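Local structure of serine acetyltransferase 1, putative (Entamoeba histolytica, 7BW9) at residues Ser118-Ala121 with Met122-Arg125; Glu39-Gln42 with Lys43-Pro47; Cys196-Tyr199 with Gln200-Leu204; Ile164-His167 with Pro168-Ile172. The protein probably transfers an acetyl group to serine, a step in cysteine biosynthesis, and is captured here with cysteine bound. All coordinates share one frame; numbering follows the deposited sequence.

Overall arrangement
Contacts 1 and 2 belong to the helical part of the subunit, contacts 3 and 4 to the left-handed beta-helix. Contact 2 closes helix 36-45 and contact 1 opens helix 120-126; their centres are 14 Å apart and they touch where Ile-124 CD1 meets Phe-46 CD1 at 4.0 Å. Contacts 4 and 3 are corners of the beta-helix that reach the same parallel sheet, with centres 12 Å apart and nearest atoms about 7 Å apart. A bound cysteine lies about 4 Å from the side chain of Tyr-199 in contact 3; distances to a bound cysteine are about 6 Å for the side chain of His-167 in contact 4 and about 10 Å for that of Met-122 in contact 1.

Contact 1: Ser118-Ala121 with Met122-Arg125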
# COMPACT_ATOMS: atom_id res chain seq x y z
N SER A 118 -7.70 4.53 21.25
CA SER A 118 -8.58 4.71 22.39
C SER A 118 -9.03 3.41 23.06
O SER A 118 -9.55 3.46 24.17
CB SER A 118 -9.81 5.53 21.96
OG SER A 118 -10.60 4.80 21.05
N SER A 119 -8.81 2.25 22.43
CA SER A 119 -9.24 0.98 23.00
C SER A 119 -8.40 -0.14 22.42
O SER A 119 -7.85 -0.01 21.32
CB SER A 119 -10.74 0.73 22.75
OG SER A 119 -10.97 0.09 21.49
N LEU A 120 -8.31 -1.25 23.16
CA LEU A 120 -7.61 -2.41 22.63
C LEU A 120 -8.36 -3.02 21.45
O LEU A 120 -7.73 -3.52 20.51
CB LEU A 120 -7.38 -3.47 23.72
CG LEU A 120 -6.48 -3.09 24.90
CD1 LEU A 120 -5.92 -4.33 25.56
CD2 LEU A 120 -5.34 -2.13 24.48
N ALA A 121 -9.70 -2.98 21.48
CA ALA A 121 -10.48 -3.49 20.36
C ALA A 121 -10.09 -2.81 19.06
O ALA A 121 -9.81 -3.48 18.05
CB ALA A 121 -11.98 -3.29 20.63
N MET A 122 -10.06 -1.47 19.06
CA MET A 122 -9.66 -0.73 17.88
C MET A 122 -8.29 -1.17 17.40
O MET A 122 -8.08 -1.45 16.21
CB MET A 122 -9.66 0.77 18.19
CG MET A 122 -8.87 1.62 17.19
SD MET A 122 -8.61 3.33 17.72
CE MET A 122 -10.29 3.87 17.98
N ILE A 123 -7.34 -1.28 18.34
CA ILE A 123 -5.98 -1.68 17.99
C ILE A 123 -5.98 -3.09 17.40
O ILE A 123 -5.37 -3.35 16.36
CB ILE A 123 -5.06 -1.58 19.23
CG1 ILE A 123 -4.95 -0.13 19.70
CG2 ILE A 123 -3.67 -2.16 18.95
CD1 ILE A 123 -4.47 -0.00 21.10
N ILE A 124 -6.69 -4.00 18.06
CA ILE A 124 -6.64 -5.40 17.64
C ILE A 124 -7.28 -5.56 16.27
O ILE A 124 -6.79 -6.31 15.42
CB ILE A 124 -7.32 -6.28 18.69
CG1 ILE A 124 -6.48 -6.35 19.96
CG2 ILE A 124 -7.58 -7.67 18.11
CD1 ILE A 124 -7.15 -7.11 21.11
N ARG A 125 -8.38 -4.86 16.02
CA ARG A 125 -9.12 -5.12 14.80
C ARG A 125 -8.56 -4.37 13.61
O ARG A 125 -8.71 -4.83 12.47
CB ARG A 125 -10.59 -4.77 15.02
CG ARG A 125 -11.35 -5.92 15.68
CD ARG A 125 -12.85 -5.71 15.76
NE ARG A 125 -13.47 -5.44 14.47
CZ ARG A 125 -13.91 -6.36 13.61
NH1 ARG A 125 -13.76 -7.65 13.85
NH2 ARG A 125 -14.50 -5.98 12.49
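Ser-119 turns its hydroxyl onto the first turn of helix 120-126, where OG accepts from Met-122 N at 3.0 Å. The bond is nearly straight, though OG is crowded from elsewhere in the model and its exact place is less sure. Main-chain bonds take over from there: Ile-123 N reaches Ser-119 O over a long 3.3 Å, Ile-124 N binds Leu-120 O at 2.7 Å and Arg-125 N binds Ala-121 O at 2.8 Å. This is a helix N-terminus with a serine N-cap. The cap residue is still extended, and helical backbone angles begin at Leu-120. Among the packing contacts, Met-122 leaves with CG anti to its backbone N (chi1 162°), and a bend at chi3 (-57°) carries its terminal methyl to Ser-118: Met-122 CE stands 3.2 Å from Ser-118 OG, and SD lies near Ser-118 N. The side chains of Leu-120 and Ile-123 cross obliquely, CD2 of the former 4.1 Å from CD1 of the latter. Ile-123 CG1 rests 3.3 Å from Ser-119 O, alongside the carbonyl that its own N-H engages. Leu-120 O is likewise flanked by CG1 of Ile-124. Leu-120, Ile-123 and Ile-124 face helix 96-113. The charged end of Arg-125 leads away from the turn: NH1 and NH2 bind the carbonyls of Phe-49 and Pro-30, and NE forms a salt bridge with Glu-153 of the second subunit, which also packs Ile-148 on Ser-118 and Glu-149 on Met-122.

Contact 2: Glu39-Gln42 with Lys43-Pro47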
# COMPACT_ATOMS: atom_id res chain seq x y z
N GLU A 39 -6.52 -13.89 8.40
CA GLU A 39 -7.83 -14.14 9.01
C GLU A 39 -7.73 -15.22 10.08
O GLU A 39 -8.26 -15.06 11.18
CB GLU A 39 -8.85 -14.53 7.93
CG GLU A 39 -9.18 -13.44 6.95
CD GLU A 39 -9.66 -13.98 5.61
OE1 GLU A 39 -10.13 -15.14 5.57
OE2 GLU A 39 -9.57 -13.24 4.60
N LEU A 40 -7.02 -16.31 9.78
CA LEU A 40 -6.94 -17.41 10.73
C LEU A 40 -6.13 -17.02 11.96
O LEU A 40 -6.53 -17.32 13.09
CB LEU A 40 -6.34 -18.64 10.07
CG LEU A 40 -7.32 -19.39 9.17
CD1 LEU A 40 -6.64 -20.60 8.53
CD2 LEU A 40 -8.55 -19.82 9.97
N ILE A 41 -4.97 -16.37 11.75
CA ILE A 41 -4.15 -15.98 12.90
C ILE A 41 -4.92 -15.03 13.79
O ILE A 41 -4.88 -15.14 15.02
CB ILE A 41 -2.81 -15.40 12.41
CG1 ILE A 41 -1.95 -16.53 11.85
CG2 ILE A 41 -2.08 -14.70 13.52
CD1 ILE A 41 -0.89 -16.08 10.91
N GLN A 42 -5.68 -14.12 13.19
CA GLN A 42 -6.48 -13.19 13.97
C GLN A 42 -7.48 -13.93 14.86
O GLN A 42 -7.60 -13.63 16.05
CB GLN A 42 -7.23 -12.21 13.06
CG GLN A 42 -6.34 -11.11 12.45
CD GLN A 42 -7.07 -10.31 11.39
OE1 GLN A 42 -7.99 -10.82 10.73
NE2 GLN A 42 -6.70 -9.05 11.25
N LYS A 43 -8.22 -14.88 14.27
CA LYS A 43 -9.19 -15.66 15.03
C LYS A 43 -8.50 -16.54 16.06
O LYS A 43 -9.03 -16.74 17.17
CB LYS A 43 -10.04 -16.52 14.08
CG LYS A 43 -10.82 -15.75 13.04
CD LYS A 43 -11.70 -16.66 12.19
CE LYS A 43 -12.47 -15.86 11.14
NZ LYS A 43 -13.64 -16.60 10.59
N ILE A 44 -7.33 -17.08 15.74
CA ILE A 44 -6.62 -17.91 16.71
C ILE A 44 -6.14 -17.07 17.89
O ILE A 44 -6.26 -17.48 19.05
CB ILE A 44 -5.45 -18.66 16.05
CG1 ILE A 44 -5.97 -19.73 15.08
CG2 ILE A 44 -4.57 -19.28 17.12
CD1 ILE A 44 -4.96 -20.17 14.03
N LEU A 45 -5.58 -15.88 17.63
CA LEU A 45 -4.98 -15.13 18.73
C LEU A 45 -6.00 -14.34 19.54
O LEU A 45 -5.79 -14.11 20.74
CB LEU A 45 -3.91 -14.18 18.21
CG LEU A 45 -2.72 -14.79 17.47
CD1 LEU A 45 -1.91 -13.66 16.88
CD2 LEU A 45 -1.88 -15.63 18.40
N PHE A 46 -7.09 -13.88 18.94
CA PHE A 46 -8.09 -13.08 19.65
C PHE A 46 -9.49 -13.44 19.18
O PHE A 46 -10.16 -12.64 18.53
CB PHE A 46 -7.83 -11.59 19.44
CG PHE A 46 -6.51 -11.16 19.92
CD1 PHE A 46 -6.29 -10.96 21.27
CD2 PHE A 46 -5.47 -10.96 19.02
CE1 PHE A 46 -5.05 -10.55 21.73
CE2 PHE A 46 -4.22 -10.56 19.48
CZ PHE A 46 -4.02 -10.36 20.83
N PRO A 47 -9.96 -14.64 19.52
CA PRO A 47 -11.32 -15.02 19.10
C PRO A 47 -12.38 -13.98 19.45
O PRO A 47 -13.29 -13.75 18.64
CB PRO A 47 -11.56 -16.35 19.84
CG PRO A 47 -10.40 -16.49 20.83
CD PRO A 47 -9.27 -15.74 20.21
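Leu-40 O and Ile-41 O each take a backbone N-H at 2.8 Å, from Ile-44 N and Leu-45 N respectively. Lys-43 N likewise donates to Glu-39 O in these last turns of helix 36-45. Phe-46 N closes the run of four successive bonds, donating at 2.9 Å to Gln-42 O, but the residue's own backbone angles (-142°/70°) have left the helix, and Pro-47 follows. Ile-41 and Leu-45 lie side by side one turn apart, pointing the same way, with CG2 of Ile-41 3.5 Å from CD1 of Leu-45. Ile-44 keeps CG1 beside its backbone N (chi1 -69°), which lays CG1 3.2 Å from Leu-40 O and CD1 close by. Lys-43 runs extended past Glu-39 O, its CG 3.2 Å from that oxygen, yet NZ stays 6.3 Å from Glu-39 OE1. The carboxylate instead accepts from Ser-34 N, and NZ has a weak, long ion pair with Glu-31. Around this buried end, Leu-40, Ile-41 and Ile-44 pack on helix 58-79, Gln-42 on helix 128-144, and Phe-46 wedges between helices 96-113 and 128-144.

Contact 3: Cys196-Tyr199 with Gln200-Leu204; sequences CRVY and QSVTL
Gln-200 OE1 comes to the edge of the Tyr-199 ring, in its plane, 3.5 Å from Tyr-199 CB and 3.8 Å from CD1, with ring and amide planes 73° apart. Gln-200 achieves this by folding back: CG sits between the backbone N and the carbonyl carbon (chi1 58°) and the chain bends again at chi2. At the far end of the ring, Tyr-199 OH accepts from Arg-197 NE at 3.0 Å, and CZ lies at the guanidinium edge. Val-198 CG1 and Val-202 CG1 meet at 3.6 Å, while Val-202 CG2 lies 3.2 Å from Tyr-199 O. The corner is a type II beta turn from Tyr-199 to Val-202, with Ser-201 in the left-handed backbone region; it joins strands 197-198 and 203-205 of the left-handed beta-helix. Chemically the corner divides in two. Val-198 and Val-202 pack together, with Phe-176 on the former and Ile-232 on the latter, whereas Gln-200 NE2 binds Thr-203 OG1 of the second subunit. The same pair recurs between Thr-203 and Gln-200 of the third subunit, so the amide-hydroxyl bond is one polar link between subunits, repeated round the trimer beside the cysteine pocket, with Tyr-199 against pocket residue Asp-179.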
# COMPACT_ATOMS: atom_id res chain seq x y z
N CYS A 196 10.52 -0.36 20.97
CA CYS A 196 10.80 0.55 19.87
C CYS A 196 9.51 1.00 19.20
O CYS A 196 8.48 0.32 19.24
CB CYS A 196 11.73 -0.11 18.86
SG CYS A 196 13.39 -0.32 19.63
N ARG A 197 9.57 2.20 18.61
CA ARG A 197 8.46 2.81 17.91
C ARG A 197 8.97 3.35 16.58
O ARG A 197 9.95 4.11 16.55
CB ARG A 197 7.81 3.92 18.73
CG ARG A 197 6.47 4.42 18.20
CD ARG A 197 5.70 5.22 19.26
NE ARG A 197 6.26 6.56 19.45
CZ ARG A 197 6.94 6.95 20.52
NH1 ARG A 197 7.13 6.12 21.53
NH2 ARG A 197 7.42 8.19 20.59
N VAL A 198 8.32 2.95 15.50
CA VAL A 198 8.73 3.28 14.15
C VAL A 198 7.52 3.81 13.39
O VAL A 198 6.43 3.25 13.50
CB VAL A 198 9.32 2.04 13.44
CG1 VAL A 198 9.59 2.33 12.01
CG2 VAL A 198 10.59 1.55 14.16
N TYR A 199 7.71 4.87 12.61
CA TYR A 199 6.65 5.58 11.92
C TYR A 199 6.68 5.27 10.42
O TYR A 199 7.55 4.55 9.92
CB TYR A 199 6.79 7.09 12.18
CG TYR A 199 6.30 7.43 13.57
CD1 TYR A 199 4.94 7.65 13.81
CD2 TYR A 199 7.17 7.43 14.65
CE1 TYR A 199 4.48 7.92 15.07
CE2 TYR A 199 6.70 7.69 15.93
CZ TYR A 199 5.35 7.94 16.13
OH TYR A 199 4.87 8.19 17.39
N GLN A 200 5.73 5.86 9.70
CA GLN A 200 5.62 5.65 8.26
C GLN A 200 6.91 6.02 7.54
O GLN A 200 7.66 6.90 7.98
CB GLN A 200 4.46 6.48 7.68
CG GLN A 200 4.53 7.99 7.91
CD GLN A 200 4.01 8.41 9.27
OE1 GLN A 200 3.91 7.59 10.19
NE2 GLN A 200 3.70 9.70 9.43
N SER A 201 7.15 5.35 6.40
CA SER A 201 8.23 5.68 5.46
C SER A 201 9.62 5.48 6.05
O SER A 201 10.59 6.03 5.54
CB SER A 201 8.08 7.11 4.94
OG SER A 201 6.72 7.41 4.65
N VAL A 202 9.75 4.68 7.09
CA VAL A 202 11.04 4.44 7.73
C VAL A 202 11.69 3.22 7.08
O VAL A 202 11.05 2.17 6.94
CB VAL A 202 10.88 4.25 9.24
CG1 VAL A 202 12.12 3.58 9.84
CG2 VAL A 202 10.57 5.59 9.91
N THR A 203 12.95 3.36 6.69
CA THR A 203 13.74 2.24 6.21
C THR A 203 14.81 1.88 7.23
O THR A 203 15.58 2.76 7.69
CB THR A 203 14.40 2.55 4.87
OG1 THR A 203 13.39 2.65 3.85
CG2 THR A 203 15.38 1.45 4.48
N LEU A 204 14.88 0.60 7.58
CA LEU A 204 16.03 0.02 8.24
C LEU A 204 16.61 -0.95 7.22
O LEU A 204 16.31 -2.14 7.21
CB LEU A 204 15.65 -0.68 9.58
CG LEU A 204 14.99 0.22 10.64
CD1 LEU A 204 14.40 -0.58 11.78
CD2 LEU A 204 16.00 1.20 11.19

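Contact 4: Ile164-His167 with Pro168-Ile172; sequences IDIH and PGTSI
His-167 ND1 accepts from Gly-169 N at 2.9 Å, an almost straight bond (165°) lying in the plane of the imidazole. The carbonyl of the same residue closes the turn: Thr-170 N donates to His-167 O at 3.1 Å, from well above the carbonyl plane. Thr-170 OG1 also stands 3.1 Å from His-167 O, but its proton may go there or to Gly-187 O, while Gln-136 NE2 is a further donor to this buried carbonyl. His-167 points CG anti to its backbone N (chi1 -162°), which sets one face of the ring against Pro-168. Pro-168 CD lies over that face in a CH-pi contact, 3.4 Å from the His-167 ring centroid and shifted toward the rim. The ring is thus held at its edge by Gly-169 and on a face by Pro-168. Further out, Ile-166 CG2 lies 3.8 Å from Thr-170 OG1, the two side chains crossing at about a right angle, and 4.2 Å from Ile-172 CD1. Helix 128-144 packs on both isoleucines and helix 148-162 on Pro-168; from the third subunit, the cysteine-pocket residues Ala-116 and His-180 respectively pack on His-167 and bond to Asp-165 OD2. The whole is a type I beta turn at the first corner of the left-handed beta-helix, linking strands 165-166 and 171-172 beside a pocket at the subunit interface.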
# COMPACT_ATOMS: atom_id res chain seq x y z
N ILE A 164 3.43 -2.34 4.63
CA ILE A 164 4.56 -2.50 5.54
C ILE A 164 5.39 -3.70 5.09
O ILE A 164 4.85 -4.81 4.92
CB ILE A 164 4.11 -2.69 6.99
CG1 ILE A 164 3.20 -1.54 7.43
CG2 ILE A 164 5.34 -2.84 7.91
CD1 ILE A 164 2.58 -1.79 8.81
N ASP A 165 6.69 -3.49 4.93
CA ASP A 165 7.58 -4.49 4.34
C ASP A 165 8.60 -4.91 5.39
O ASP A 165 9.58 -4.19 5.62
CB ASP A 165 8.26 -3.91 3.10
CG ASP A 165 8.97 -4.96 2.28
OD1 ASP A 165 9.19 -6.09 2.78
OD2 ASP A 165 9.31 -4.66 1.11
N ILE A 166 8.38 -6.06 6.02
CA ILE A 166 9.30 -6.60 7.02
C ILE A 166 9.76 -7.98 6.58
O ILE A 166 8.93 -8.86 6.31
CB ILE A 166 8.66 -6.67 8.42
CG1 ILE A 166 8.15 -5.31 8.86
CG2 ILE A 166 9.67 -7.24 9.43
CD1 ILE A 166 7.53 -5.34 10.25
N HIS A 167 11.07 -8.18 6.56
CA HIS A 167 11.59 -9.47 6.13
C HIS A 167 11.32 -10.54 7.20
O HIS A 167 11.33 -10.25 8.40
CB HIS A 167 13.09 -9.37 5.85
CG HIS A 167 13.61 -10.50 5.02
ND1 HIS A 167 13.98 -11.71 5.57
CD2 HIS A 167 13.82 -10.60 3.69
CE1 HIS A 167 14.38 -12.52 4.60
NE2 HIS A 167 14.30 -11.87 3.45
N PRO A 168 11.05 -11.78 6.78
CA PRO A 168 10.87 -12.85 7.78
C PRO A 168 12.09 -13.09 8.65
O PRO A 168 11.96 -13.56 9.79
CB PRO A 168 10.52 -14.08 6.92
CG PRO A 168 11.07 -13.76 5.55
CD PRO A 168 10.90 -12.27 5.40
N GLY A 169 13.29 -12.78 8.16
CA GLY A 169 14.48 -12.95 8.96
C GLY A 169 14.68 -11.90 10.04
O GLY A 169 15.46 -12.14 10.97
N THR A 170 13.99 -10.76 9.95
CA THR A 170 14.17 -9.70 10.94
C THR A 170 13.94 -10.23 12.36
O THR A 170 12.98 -10.97 12.61
CB THR A 170 13.20 -8.56 10.64
OG1 THR A 170 13.39 -8.12 9.29
CG2 THR A 170 13.43 -7.40 11.58
N SER A 171 14.83 -9.86 13.28
CA SER A 171 14.73 -10.19 14.70
C SER A 171 14.18 -8.98 15.46
O SER A 171 14.79 -7.91 15.45
CB SER A 171 16.10 -10.57 15.25
OG SER A 171 16.01 -10.89 16.62
N ILE A 172 13.04 -9.17 16.12
CA ILE A 172 12.31 -8.06 16.74
C ILE A 172 11.95 -8.41 18.17
O ILE A 172 11.29 -9.42 18.41
CB ILE A 172 11.04 -7.72 15.93
CG1 ILE A 172 11.43 -7.33 14.50
CG2 ILE A 172 10.23 -6.61 16.65
CD1 ILE A 172 10.25 -7.05 13.57